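Long-range contacts in endo-1,4-beta-xylanase (Uncultured bacterium, PDB 7AX7), which uses cobalt(II) in this carbohydrate esterase family 4 domain of a multidomain xylanase to cleave acetyl groups from acetylated xylan: residues Asp20-Val30 and Val162-Lys173; Met69-Arg78 and Asn108-Tyr116. One frame throughout, in Å; residues are numbered along the deposited sequence.

Contact 1 (Asp20-Val30 and Val162-Lys173); sequences DVLDILERYGV and VQALPQIIEGLK
I24 pushes its side chain as a knob into the hole formed by V162, L165, P166 and I169 of the neighbouring helix. Its two branches divide the work: CD1 reaches V162 CG1 at 3.7 Å and the CD atom of P166, while CG2, anti to the backbone N, lies on L165 CD2 and on the CD1 tip of I169. One turn earlier V21 touches V162 and L165 through separate methyls; L25 CD2 closes the buried side against L165 and I169.

Y28 continues the row toward the C-terminal end. I169 CG2 meets Y28 CG at 3.6 Å. I169 CB lies over one face of the ring, and the hydroxyl end sits beside P166 CB. A water in the ring plane links Y28 OH, 2.7 Å away, to E170 OE1, to which it donates. With an alanine here in place of the ring, P166 and I169 would probably face a gap and the water would lose its phenolic partner.

The backbone of Y28 is used too. K173, extended beyond CG, brings NZ to 3.0 Å from Y28 O, in the carbonyl plane with a C=O...N angle of 159°. G29, with positive phi, is in a Schellman motif, with V30 N bonding to L25 O and G29 N to E26 O, and V30, which follows, sets its CG2 on I169 CG2 and K173 CE.

Beneath the pair, V21 and L165 rest on F10 and I169 on L8, both of strand 4-11. The segment axes run nearly parallel, 17° apart and 9.7 Å at closest approach, as expected of neighbouring helices on one face of a parallel sheet in the NodB-type, distorted beta/alpha-barrel fold of polysaccharide deacetylases.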
loop_
_atom_site.group_PDB
_atom_site.type_symbol
_atom_site.label_atom_id
_atom_site.label_comp_id
_atom_site.label_asym_id
_atom_site.label_seq_id
_atom_site.Cartn_x
_atom_site.Cartn_y
_atom_site.Cartn_z
ATOM N N ASP A 20 12.105 5.862 7.563
ATOM C CA ASP A 20 12.518 7.005 6.753
ATOM C C ASP A 20 11.365 7.511 5.897
ATOM O O ASP A 20 11.232 8.722 5.675
ATOM C CB ASP A 20 13.711 6.624 5.874
ATOM C CG ASP A 20 14.932 6.215 6.688
ATOM O OD1 ASP A 20 15.268 6.907 7.673
ATOM O OD2 ASP A 20 15.554 5.195 6.339
ATOM N N VAL A 21 10.534 6.594 5.387
ATOM C CA VAL A 21 9.343 7.015 4.663
ATOM C C VAL A 21 8.444 7.827 5.588
ATOM O O VAL A 21 7.954 8.904 5.217
ATOM C CB VAL A 21 8.615 5.788 4.069
ATOM C CG1 VAL A 21 7.262 6.181 3.469
ATOM C CG2 VAL A 21 9.490 5.099 3.009
ATOM N N LEU A 22 8.258 7.350 6.824
ATOM C CA LEU A 22 7.385 8.037 7.773
ATOM C C LEU A 22 7.906 9.429 8.109
ATOM O O LEU A 22 7.124 10.385 8.211
ATOM C CB LEU A 22 7.249 7.203 9.046
ATOM C CG LEU A 22 6.509 5.867 8.917
ATOM C CD1 LEU A 22 6.609 5.138 10.236
ATOM C CD2 LEU A 22 5.038 6.077 8.498
ATOM N N ASP A 23 9.218 9.552 8.331
ATOM C CA ASP A 23 9.808 10.862 8.586
ATOM C C ASP A 23 9.386 11.858 7.521
ATOM O O ASP A 23 9.027 12.999 7.831
ATOM C CB ASP A 23 11.334 10.759 8.631
ATOM C CG ASP A 23 11.846 10.040 9.869
ATOM O OD1 ASP A 23 11.063 9.835 10.825
ATOM O OD2 ASP A 23 13.040 9.677 9.873
ATOM N N ILE A 24 9.403 11.428 6.256
ATOM C CA ILE A 24 9.061 12.318 5.150
ATOM C C ILE A 24 7.558 12.594 5.128
ATOM O O ILE A 24 7.121 13.742 4.980
ATOM C CB ILE A 24 9.554 11.712 3.824
ATOM C CG1 ILE A 24 11.087 11.715 3.779
ATOM C CG2 ILE A 24 8.931 12.430 2.624
ATOM C CD1 ILE A 24 11.670 10.727 2.752
ATOM N N LEU A 25 6.743 11.545 5.260
ATOM C CA LEU A 25 5.301 11.746 5.319
ATOM C C LEU A 25 4.929 12.697 6.448
ATOM O O LEU A 25 4.090 13.586 6.268
ATOM C CB LEU A 25 4.583 10.405 5.485
ATOM C CG LEU A 25 4.740 9.359 4.367
ATOM C CD1 LEU A 25 3.991 8.093 4.743
ATOM C CD2 LEU A 25 4.247 9.896 3.013
ATOM N N GLU A 26 5.552 12.540 7.615
ATOM C CA GLU A 26 5.251 13.436 8.730
ATOM C C GLU A 26 5.654 14.867 8.406
ATOM O O GLU A 26 4.917 15.814 8.714
ATOM C CB GLU A 26 5.959 12.958 9.998
ATOM C CG GLU A 26 5.708 13.819 11.235
ATOM C CD GLU A 26 6.397 13.257 12.479
ATOM O OE1 GLU A 26 7.439 12.580 12.328
ATOM O OE2 GLU A 26 5.897 13.487 13.604
ATOM N N ARG A 27 6.825 15.042 7.786
ATOM C CA ARG A 27 7.312 16.380 7.462
ATOM C C ARG A 27 6.309 17.131 6.598
ATOM O O ARG A 27 6.063 18.321 6.814
ATOM C CB ARG A 27 8.675 16.266 6.764
ATOM C CG ARG A 27 9.375 17.570 6.382
ATOM C CD ARG A 27 10.549 17.280 5.420
ATOM N NE ARG A 27 11.357 16.152 5.887
ATOM C CZ ARG A 27 12.105 15.369 5.112
ATOM N NH1 ARG A 27 12.173 15.559 3.795
ATOM N NH2 ARG A 27 12.787 14.379 5.664
ATOM N N TYR A 28 5.714 16.449 5.613
ATOM C CA TYR A 28 4.755 17.049 4.690
ATOM C C TYR A 28 3.300 16.923 5.145
ATOM O O TYR A 28 2.400 17.371 4.425
ATOM C CB TYR A 28 4.918 16.424 3.293
ATOM C CG TYR A 28 6.155 16.908 2.562
ATOM C CD1 TYR A 28 6.148 18.116 1.858
ATOM C CD2 TYR A 28 7.333 16.174 2.596
ATOM C CE1 TYR A 28 7.290 18.567 1.191
ATOM C CE2 TYR A 28 8.477 16.614 1.938
ATOM C CZ TYR A 28 8.452 17.805 1.246
ATOM O OH TYR A 28 9.595 18.222 0.598
ATOM N N GLY A 29 3.041 16.328 6.307
ATOM C CA GLY A 29 1.662 16.196 6.764
ATOM C C GLY A 29 0.811 15.327 5.862
ATOM O O GLY A 29 -0.368 15.631 5.634
ATOM N N VAL A 30 1.381 14.241 5.356
ATOM C CA VAL A 30 0.749 13.391 4.355
ATOM C C VAL A 30 0.522 12.008 4.948
ATOM O O VAL A 30 1.377 11.480 5.668
ATOM C CB VAL A 30 1.618 13.311 3.080
ATOM C CG1 VAL A 30 1.127 12.220 2.163
ATOM C CG2 VAL A 30 1.623 14.669 2.364
ATOM N N VAL A 162 13.006 6.374 -0.897
ATOM C CA VAL A 162 13.110 7.396 0.139
ATOM C C VAL A 162 13.643 8.700 -0.445
ATOM O O VAL A 162 13.115 9.784 -0.168
ATOM C CB VAL A 162 13.986 6.889 1.298
ATOM C CG1 VAL A 162 14.202 8.001 2.308
ATOM C CG2 VAL A 162 13.327 5.663 1.959
ATOM N N GLN A 163 14.690 8.621 -1.272
ATOM C CA GLN A 163 15.220 9.827 -1.899
ATOM C C GLN A 163 14.189 10.479 -2.812
ATOM O O GLN A 163 14.102 11.707 -2.882
ATOM C CB GLN A 163 16.491 9.504 -2.689
ATOM C CG GLN A 163 17.687 9.148 -1.840
ATOM C CD GLN A 163 18.851 8.628 -2.679
ATOM O OE1 GLN A 163 18.847 7.475 -3.136
ATOM N NE2 GLN A 163 19.843 9.479 -2.896
ATOM N N ALA A 164 13.394 9.666 -3.508
ATOM C CA ALA A 164 12.430 10.180 -4.477
ATOM C C ALA A 164 11.210 10.806 -3.815
ATOM O O ALA A 164 10.603 11.713 -4.388
ATOM C CB ALA A 164 11.982 9.052 -5.407
ATOM N N LEU A 165 10.838 10.347 -2.621
ATOM C CA LEU A 165 9.536 10.711 -2.070
ATOM C C LEU A 165 9.338 12.219 -1.861
ATOM O O LEU A 165 8.226 12.709 -2.130
ATOM C CB LEU A 165 9.315 9.934 -0.767
ATOM C CG LEU A 165 7.918 10.043 -0.150
ATOM C CD1 LEU A 165 6.844 9.559 -1.122
ATOM C CD2 LEU A 165 7.842 9.268 1.151
ATOM N N PRO A 166 10.322 13.003 -1.403
ATOM C CA PRO A 166 10.038 14.437 -1.216
ATOM C C PRO A 166 9.628 15.147 -2.496
ATOM O O PRO A 166 8.664 15.922 -2.468
ATOM C CB PRO A 166 11.351 14.977 -0.630
ATOM C CG PRO A 166 11.863 13.801 0.173
ATOM C CD PRO A 166 11.594 12.624 -0.759
ATOM N N GLN A 167 10.317 14.900 -3.619
ATOM C CA GLN A 167 9.906 15.508 -4.886
ATOM C C GLN A 167 8.509 15.059 -5.287
ATOM O O GLN A 167 7.738 15.839 -5.859
ATOM C CB GLN A 167 10.887 15.159 -6.008
ATOM C CG GLN A 167 12.247 15.853 -5.956
ATOM C CD GLN A 167 13.236 15.284 -6.989
ATOM O OE1 GLN A 167 14.130 14.506 -6.645
ATOM N NE2 GLN A 167 13.074 15.675 -8.251
ATOM N N ILE A 168 8.187 13.788 -5.052
ATOM C CA ILE A 168 6.872 13.279 -5.427
ATOM C C ILE A 168 5.777 14.029 -4.677
ATOM O O ILE A 168 4.807 14.504 -5.280
ATOM C CB ILE A 168 6.782 11.759 -5.188
ATOM C CG1 ILE A 168 7.726 11.006 -6.138
ATOM C CG2 ILE A 168 5.312 11.274 -5.373
ATOM C CD1 ILE A 168 7.915 9.518 -5.786
ATOM N N ILE A 169 5.915 14.155 -3.354
ATOM C CA ILE A 169 4.881 14.821 -2.560
ATOM C C ILE A 169 4.784 16.290 -2.948
ATOM O O ILE A 169 3.699 16.808 -3.248
ATOM C CB ILE A 169 5.164 14.659 -1.055
ATOM C CG1 ILE A 169 4.992 13.198 -0.630
ATOM C CG2 ILE A 169 4.264 15.597 -0.222
ATOM C CD1 ILE A 169 5.515 12.917 0.740
ATOM N N GLU A 170 5.923 16.983 -2.941
ATOM C CA GLU A 170 5.945 18.394 -3.298
ATOM C C GLU A 170 5.332 18.619 -4.671
ATOM O O GLU A 170 4.591 19.590 -4.875
ATOM C CB GLU A 170 7.383 18.913 -3.268
ATOM C CG GLU A 170 7.512 20.409 -3.498
ATOM C CD GLU A 170 8.905 20.805 -3.931
ATOM O OE1 GLU A 170 9.825 20.745 -3.093
ATOM O OE2 GLU A 170 9.078 21.160 -5.116
ATOM N N GLY A 171 5.630 17.728 -5.625
ATOM C CA GLY A 171 5.155 17.920 -6.986
ATOM C C GLY A 171 3.665 17.680 -7.130
ATOM O O GLY A 171 2.981 18.381 -7.882
ATOM N N LEU A 172 3.136 16.689 -6.409
ATOM C CA LEU A 172 1.709 16.412 -6.521
ATOM C C LEU A 172 0.884 17.511 -5.853
ATOM O O LEU A 172 -0.167 17.908 -6.372
ATOM C CB LEU A 172 1.400 15.029 -5.940
ATOM C CG LEU A 172 1.927 13.865 -6.805
ATOM C CD1 LEU A 172 1.744 12.525 -6.125
ATOM C CD2 LEU A 172 1.262 13.861 -8.168
ATOM N N LYS A 173 1.339 18.014 -4.702
ATOM C CA LYS A 173 0.688 19.176 -4.101
ATOM C C LYS A 173 0.713 20.365 -5.054
ATOM O O LYS A 173 -0.292 21.071 -5.211
ATOM C CB LYS A 173 1.368 19.545 -2.778
ATOM C CG LYS A 173 1.161 18.532 -1.669
ATOM C CD LYS A 173 1.559 19.098 -0.312
ATOM C CE LYS A 173 1.350 18.066 0.793
ATOM N NZ LYS A 173 1.110 18.717 2.113
HETATM O O HOH W 1 9.596 20.766 -0.294
#

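Contact 2 (Met69-Arg78 and Asn108-Tyr116); sequences MTNMSAQNIR and NTMYQNIDY
N113 and R78 meet where two helices pack in the NodB-type deacetylase fold: the axis of helix 108-113 crosses that of residues 74-78, the first turn of helix 74-92, at -54°. M110 fills the inner end. Its CG, anti to the carbonyl carbon and beside the backbone N, lets the chain run inward past I77 CD1, 3.7 Å from that CG, and a bend at chi3 brings the methyl CE, like SD, against M69 CB. M110 SD lies 3.6 Å from M69 CB and also near the methyl of T70, whose hydroxyl bonds instead to D68. I77 spans the middle: CD1 also touches T109 CG2, and CG2 presses on I114 CG1 at 3.6 Å.

R78 reaches across with its chain extended from CG to NE. One face of the guanidinium lies over N113 CA, and D115 OD2 stands at the edge, near its plane, in a long salt bridge of 3.8 Å from NH1. A water accepts from R78 NH2 and lies near Q112 O and D115 OD1.

The amide of N113 works both ways. ND2 donates back to T109 O at 3.0 Å, which fixes the rotation of the amide, and packs against A74 CB. The amide and guanidinium planes stand 88° apart. N113 OD1 faces R78 NE, 2.8 Å away, in a weak bond bent to 118° at the hydrogen.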
loop_
_atom_site.group_PDB
_atom_site.type_symbol
_atom_site.label_atom_id
_atom_site.label_comp_id
_atom_site.label_asym_id
_atom_site.label_seq_id
_atom_site.Cartn_x
_atom_site.Cartn_y
_atom_site.Cartn_z
ATOM N N MET A 69 0.730 -16.333 -4.815
ATOM C CA MET A 69 -0.426 -17.048 -4.288
ATOM C C MET A 69 -1.259 -17.717 -5.378
ATOM O O MET A 69 -2.230 -18.413 -5.054
ATOM C CB MET A 69 -1.276 -16.089 -3.439
ATOM C CG MET A 69 -0.470 -15.448 -2.286
ATOM S SD MET A 69 -1.328 -14.216 -1.273
ATOM C CE MET A 69 -2.596 -15.192 -0.463
ATOM N N THR A 70 -0.899 -17.550 -6.654
ATOM C CA THR A 70 -1.521 -18.377 -7.681
ATOM C C THR A 70 -1.051 -19.825 -7.605
ATOM O O THR A 70 -1.659 -20.697 -8.234
ATOM C CB THR A 70 -1.266 -17.810 -9.092
ATOM O OG1 THR A 70 0.112 -17.971 -9.462
ATOM C CG2 THR A 70 -1.641 -16.338 -9.159
ATOM N N ASN A 71 -0.017 -20.116 -6.818
ATOM C CA ASN A 71 0.457 -21.484 -6.655
ATOM C C ASN A 71 0.057 -22.084 -5.308
ATOM O O ASN A 71 0.670 -23.060 -4.862
ATOM C CB ASN A 71 1.972 -21.525 -6.859
ATOM C CG ASN A 71 2.390 -20.872 -8.172
ATOM O OD1 ASN A 71 3.290 -20.032 -8.216
ATOM N ND2 ASN A 71 1.717 -21.239 -9.237
ATOM N N MET A 72 -0.982 -21.540 -4.670
ATOM C CA MET A 72 -1.386 -21.938 -3.326
ATOM C C MET A 72 -2.794 -22.520 -3.318
ATOM O O MET A 72 -3.662 -22.114 -4.097
ATOM C CB MET A 72 -1.345 -20.749 -2.348
ATOM C CG MET A 72 0.027 -20.371 -1.846
ATOM S SD MET A 72 -0.013 -19.042 -0.602
ATOM C CE MET A 72 -1.320 -19.593 0.435
ATOM N N SER A 73 -3.024 -23.458 -2.403
ATOM C CA SER A 73 -4.357 -24.013 -2.231
ATOM C C SER A 73 -5.281 -22.982 -1.583
ATOM O O SER A 73 -4.838 -22.022 -0.945
ATOM C CB SER A 73 -4.299 -25.267 -1.368
ATOM O OG SER A 73 -3.867 -24.935 -0.061
ATOM N N ALA A 74 -6.587 -23.199 -1.754
ATOM C CA ALA A 74 -7.578 -22.309 -1.154
ATOM C C ALA A 74 -7.355 -22.170 0.346
ATOM O O ALA A 74 -7.408 -21.063 0.891
ATOM C CB ALA A 74 -8.991 -22.826 -1.432
ATOM N N GLN A 75 -7.127 -23.299 1.031
ATOM C CA GLN A 75 -6.957 -23.285 2.483
ATOM C C GLN A 75 -5.750 -22.448 2.878
ATOM O O GLN A 75 -5.815 -21.644 3.814
ATOM C CB GLN A 75 -6.803 -24.713 3.016
ATOM C CG GLN A 75 -8.019 -25.628 2.820
ATOM C CD GLN A 75 -8.332 -25.972 1.352
ATOM O OE1 GLN A 75 -7.426 -26.153 0.512
ATOM N NE2 GLN A 75 -9.632 -26.063 1.043
ATOM N N ASN A 76 -4.631 -22.635 2.180
ATOM C CA ASN A 76 -3.423 -21.905 2.534
ATOM C C ASN A 76 -3.582 -20.414 2.265
ATOM O O ASN A 76 -3.103 -19.589 3.050
ATOM C CB ASN A 76 -2.227 -22.489 1.790
ATOM C CG ASN A 76 -1.668 -23.725 2.486
ATOM O OD1 ASN A 76 -1.871 -23.909 3.683
ATOM N ND2 ASN A 76 -0.972 -24.572 1.744
ATOM N N ILE A 77 -4.256 -20.051 1.167
ATOM C CA ILE A 77 -4.596 -18.649 0.926
ATOM C C ILE A 77 -5.371 -18.085 2.113
ATOM O O ILE A 77 -5.021 -17.032 2.660
ATOM C CB ILE A 77 -5.380 -18.503 -0.393
ATOM C CG1 ILE A 77 -4.461 -18.747 -1.602
ATOM C CG2 ILE A 77 -6.003 -17.118 -0.515
ATOM C CD1 ILE A 77 -5.213 -18.865 -2.900
ATOM N N ARG A 78 -6.418 -18.791 2.553
ATOM C CA ARG A 78 -7.226 -18.266 3.653
ATOM C C ARG A 78 -6.408 -18.118 4.933
ATOM O O ARG A 78 -6.556 -17.127 5.659
ATOM C CB ARG A 78 -8.448 -19.152 3.894
ATOM C CG ARG A 78 -9.464 -19.159 2.750
ATOM C CD ARG A 78 -10.703 -19.979 3.129
ATOM N NE ARG A 78 -11.756 -19.851 2.130
ATOM C CZ ARG A 78 -12.572 -18.803 2.027
ATOM N NH1 ARG A 78 -12.454 -17.780 2.869
ATOM N NH2 ARG A 78 -13.510 -18.772 1.086
ATOM N N ASN A 108 -8.177 -17.245 -10.253
ATOM C CA ASN A 108 -9.542 -17.460 -9.769
ATOM C C ASN A 108 -9.554 -17.910 -8.312
ATOM O O ASN A 108 -10.396 -17.469 -7.524
ATOM C CB ASN A 108 -10.271 -18.507 -10.626
ATOM C CG ASN A 108 -10.522 -18.049 -12.048
ATOM O OD1 ASN A 108 -10.682 -18.877 -12.944
ATOM N ND2 ASN A 108 -10.551 -16.737 -12.268
ATOM N N THR A 109 -8.651 -18.822 -7.949
ATOM C CA THR A 109 -8.656 -19.364 -6.593
ATOM C C THR A 109 -8.491 -18.258 -5.553
ATOM O O THR A 109 -9.207 -18.237 -4.546
ATOM C CB THR A 109 -7.567 -20.431 -6.470
ATOM O OG1 THR A 109 -7.821 -21.451 -7.441
ATOM C CG2 THR A 109 -7.551 -21.067 -5.077
ATOM N N MET A 110 -7.589 -17.299 -5.806
ATOM C CA MET A 110 -7.427 -16.173 -4.888
ATOM C C MET A 110 -8.716 -15.366 -4.764
ATOM O O MET A 110 -9.177 -15.077 -3.652
ATOM C CB MET A 110 -6.270 -15.279 -5.347
ATOM C CG MET A 110 -4.915 -15.910 -5.124
ATOM S SD MET A 110 -3.583 -15.063 -5.959
ATOM C CE MET A 110 -3.502 -13.573 -4.955
ATOM N N TYR A 111 -9.308 -14.979 -5.901
ATOM C CA TYR A 111 -10.536 -14.191 -5.853
ATOM C C TYR A 111 -11.655 -14.914 -5.103
ATOM O O TYR A 111 -12.466 -14.267 -4.429
ATOM C CB TYR A 111 -11.002 -13.850 -7.266
ATOM C CG TYR A 111 -10.335 -12.646 -7.906
ATOM C CD1 TYR A 111 -10.471 -11.370 -7.364
ATOM C CD2 TYR A 111 -9.615 -12.783 -9.085
ATOM C CE1 TYR A 111 -9.883 -10.267 -7.968
ATOM C CE2 TYR A 111 -9.028 -11.691 -9.700
ATOM C CZ TYR A 111 -9.160 -10.439 -9.138
ATOM O OH TYR A 111 -8.573 -9.368 -9.765
ATOM N N GLN A 112 -11.724 -16.245 -5.219
ATOM C CA GLN A 112 -12.760 -17.018 -4.543
ATOM C C GLN A 112 -12.531 -17.118 -3.038
ATOM O O GLN A 112 -13.473 -17.429 -2.297
ATOM C CB GLN A 112 -12.833 -18.437 -5.134
ATOM C CG GLN A 112 -13.241 -18.509 -6.615
ATOM C CD GLN A 112 -12.941 -19.866 -7.258
ATOM O OE1 GLN A 112 -12.490 -20.795 -6.594
ATOM N NE2 GLN A 112 -13.190 -19.976 -8.566
ATOM N N ASN A 113 -11.305 -16.885 -2.568
ATOM C CA ASN A 113 -10.952 -17.212 -1.194
ATOM C C ASN A 113 -10.360 -16.038 -0.434
ATOM O O ASN A 113 -9.763 -16.248 0.627
ATOM C CB ASN A 113 -9.987 -18.399 -1.165
ATOM C CG ASN A 113 -10.694 -19.710 -1.465
ATOM O OD1 ASN A 113 -11.439 -20.207 -0.632
ATOM N ND2 ASN A 113 -10.499 -20.248 -2.670
ATOM N N ILE A 114 -10.515 -14.817 -0.941
ATOM C CA ILE A 114 -10.052 -13.604 -0.277
ATOM C C ILE A 114 -11.238 -12.652 -0.192
ATOM O O ILE A 114 -11.847 -12.317 -1.217
ATOM C CB ILE A 114 -8.859 -12.963 -1.011
ATOM C CG1 ILE A 114 -7.664 -13.928 -0.974
ATOM C CG2 ILE A 114 -8.491 -11.610 -0.395
ATOM C CD1 ILE A 114 -6.449 -13.445 -1.725
ATOM N N ASP A 115 -11.564 -12.231 1.030
ATOM C CA ASP A 115 -12.760 -11.464 1.354
ATOM C C ASP A 115 -12.520 -9.962 1.413
ATOM O O ASP A 115 -13.426 -9.213 1.802
ATOM C CB ASP A 115 -13.328 -11.950 2.692
ATOM C CG ASP A 115 -13.790 -13.393 2.629
ATOM O OD1 ASP A 115 -14.402 -13.756 1.604
ATOM O OD2 ASP A 115 -13.528 -14.158 3.582
ATOM N N TYR A 116 -11.337 -9.503 1.060
ATOM C CA TYR A 116 -11.076 -8.080 1.016
ATOM C C TYR A 116 -11.054 -7.590 -0.424
ATOM O O TYR A 116 -10.743 -8.357 -1.344
ATOM C CB TYR A 116 -9.732 -7.746 1.679
ATOM C CG TYR A 116 -9.614 -8.172 3.121
ATOM C CD1 TYR A 116 -10.249 -7.457 4.130
ATOM C CD2 TYR A 116 -8.844 -9.272 3.477
ATOM C CE1 TYR A 116 -10.133 -7.828 5.451
ATOM C CE2 TYR A 116 -8.718 -9.656 4.801
ATOM C CZ TYR A 116 -9.360 -8.932 5.780
ATOM O OH TYR A 116 -9.242 -9.321 7.093
HETATM O O HOH W 2 -14.641 -15.985 -0.168
#

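Overall arrangement
From the N terminus, strand 4-11 leads into helix 16-28, the first half of contact 1. The chain passes through strands 33-36 and 58-61 to residues 69-78, and contact 2 closes a short loop when helix 108-113 returns to them. Strands 118-123 and 148-153 precede helix 159-174, which completes contact 1; its longer loop encloses contact 2. They lie on opposite sides of the chain's centre, nearest atoms about 21 Å apart. Contact 1 joins an early and a late helix that both pack on strand 4-11; contact 2 ties the 3-10 turn at 69-70 and the start of helix 74-92 to helix 108-113 and the loop after it, the M69 side chain about 10 Å from cobalt.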